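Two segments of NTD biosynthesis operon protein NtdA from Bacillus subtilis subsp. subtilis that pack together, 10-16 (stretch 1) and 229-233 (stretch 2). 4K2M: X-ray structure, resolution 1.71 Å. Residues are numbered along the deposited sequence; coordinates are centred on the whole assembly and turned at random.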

# COMPACT_ATOMS: atom_id res chain seq x y z
N SER A 10 27.86 -7.91 11.98
CA SER A 10 26.52 -8.34 11.59
C SER A 10 25.70 -7.13 11.17
O SER A 10 24.66 -7.27 10.51
CB SER A 10 25.82 -8.99 12.77
OG SER A 10 25.77 -8.08 13.85
N GLY A 11 26.16 -5.95 11.57
CA GLY A 11 25.43 -4.71 11.33
C GLY A 11 24.39 -4.43 12.41
O GLY A 11 23.69 -3.41 12.34
N LYS A 12 24.29 -5.33 13.39
CA LYS A 12 23.31 -5.16 14.46
C LYS A 12 23.86 -4.23 15.54
O LYS A 12 25.07 -3.94 15.58
CB LYS A 12 22.89 -6.52 15.05
CG LYS A 12 22.42 -7.51 13.98
CD LYS A 12 21.00 -7.98 14.21
CE LYS A 12 20.40 -8.53 12.92
NZ LYS A 12 21.10 -9.75 12.43
N SER A 13 22.98 -3.77 16.42
CA SER A 13 23.33 -2.68 17.30
C SER A 13 24.46 -3.02 18.28
O SER A 13 25.38 -2.21 18.48
CB SER A 13 22.08 -2.19 18.05
OG SER A 13 21.54 -3.20 18.88
N LYS A 14 24.42 -4.20 18.87
CA LYS A 14 25.44 -4.55 19.84
C LYS A 14 26.79 -4.71 19.15
O LYS A 14 27.82 -4.19 19.62
CB LYS A 14 25.06 -5.84 20.58
CG LYS A 14 26.08 -6.21 21.65
CD LYS A 14 25.60 -7.39 22.48
CE LYS A 14 26.61 -7.72 23.56
NZ LYS A 14 26.65 -9.18 23.84
N GLU A 15 26.78 -5.39 18.01
CA GLU A 15 28.02 -5.58 17.28
C GLU A 15 28.56 -4.25 16.74
O GLU A 15 29.77 -4.06 16.66
CB GLU A 15 27.82 -6.60 16.15
CG GLU A 15 27.38 -7.99 16.64
CD GLU A 15 25.86 -8.16 16.76
OE1 GLU A 15 25.30 -9.03 16.06
OE2 GLU A 15 25.21 -7.43 17.55
N ASN A 16 27.68 -3.32 16.40
CA ASN A 16 28.14 -2.03 15.89
C ASN A 16 28.89 -1.24 16.95
O ASN A 16 29.77 -0.44 16.61
CB ASN A 16 26.97 -1.19 15.35
CG ASN A 16 26.56 -1.59 13.95
OD1 ASN A 16 27.27 -2.34 13.26
ND2 ASN A 16 25.43 -1.05 13.50
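Stretch 2 229-233: IGLTD

Stretch 1 begins as a loop and turns into a helix at Ser 13, with Lys 12 at the N-cap position. Stretch 2 has no regular helix or strand. It lies beside the start of this helix, with the CA of Gly 230 4.7 Å from the CA of Lys 12 and the CA of Leu 231 5.1 Å from the CA of Ser 13. Between Lys 12 and Lys 14 and between Gly 230 and Thr 232, the chains run roughly the same way. Gly 230 has phi/psi of 107/-14, where a CB would be jammed against the carbonyl O of the preceding residue. Leu 231 and Thr 232 follow in an extended conformation, near -60/130.

The first turn of a helix leaves backbone N-H groups without partners inside the helix, and stretch 2 supplies acceptors for two of them. Ser 13 N donates to Gly 230 O at 2.8 Å. The same Gly 230 O lies 3.2 Å from Lys 12 CA, in a CA-H...O contact. Lys 14 N donates to Thr 232 OG1, also at 2.8 Å. A water bridges the backbones, donating to Gly 11 O at 2.7 Å and to Gly 230 O at 3.3 Å.

Thr 232 has the largest contact area in stretch 2. Its CA-to-CB bond points toward stretch 1. Thr 232 OG1 accepts from Lys 14 N and donates to Glu 15 OE2 at 2.9 Å. Thr 232 N donates to Ser 13 OG at 3.0 Å, nearly in line. The CA-to-CB bond of Ser 13, with chi1 p, also points toward stretch 2. The other carboxylate oxygen, Glu 15 OE1, accepts a very short bond of 2.5 Å from Ser 10 OG. Lys 12 CB sits 3.5 Å from Thr 232 OG1, while the end of the lysine leads away. The CA-to-CB bond of Leu 231 points away, yet Leu 231 CD2 remains 4.1 Å from Ser 13 OG.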

# COMPACT_ATOMS: atom_id res chain seq x y z
N ILE A 229 14.78 -1.41 13.20
CA ILE A 229 15.55 -2.41 12.45
C ILE A 229 17.05 -2.30 12.75
O ILE A 229 17.62 -1.20 12.75
CB ILE A 229 15.29 -2.38 10.93
CG1 ILE A 229 15.85 -3.66 10.29
CG2 ILE A 229 15.87 -1.12 10.28
CD1 ILE A 229 15.40 -3.91 8.86
N GLY A 230 17.67 -3.45 13.03
CA GLY A 230 19.10 -3.52 13.36
C GLY A 230 19.33 -3.80 14.84
O GLY A 230 20.44 -4.13 15.27
N LEU A 231 18.28 -3.67 15.67
CA LEU A 231 18.44 -3.93 17.10
C LEU A 231 18.84 -5.38 17.36
O LEU A 231 18.23 -6.31 16.83
CB LEU A 231 17.16 -3.60 17.89
CG LEU A 231 16.85 -2.12 18.13
CD1 LEU A 231 15.44 -1.99 18.70
CD2 LEU A 231 17.84 -1.55 19.12
N THR A 232 19.89 -5.57 18.15
CA THR A 232 20.32 -6.91 18.54
C THR A 232 19.21 -7.60 19.33
O THR A 232 18.57 -7.00 20.21
CB THR A 232 21.58 -6.81 19.39
OG1 THR A 232 22.66 -6.41 18.54
CG2 THR A 232 21.92 -8.16 20.04
N ASP A 233 18.97 -8.87 18.99
CA ASP A 233 17.96 -9.70 19.64
C ASP A 233 16.55 -9.20 19.44
O ASP A 233 15.66 -9.50 20.22
CB ASP A 233 18.25 -9.85 21.14
CG ASP A 233 19.44 -10.73 21.41
OD1 ASP A 233 19.76 -11.57 20.55
OD2 ASP A 233 20.05 -10.56 22.48
O HOH W 1 22.21 -1.73 13.86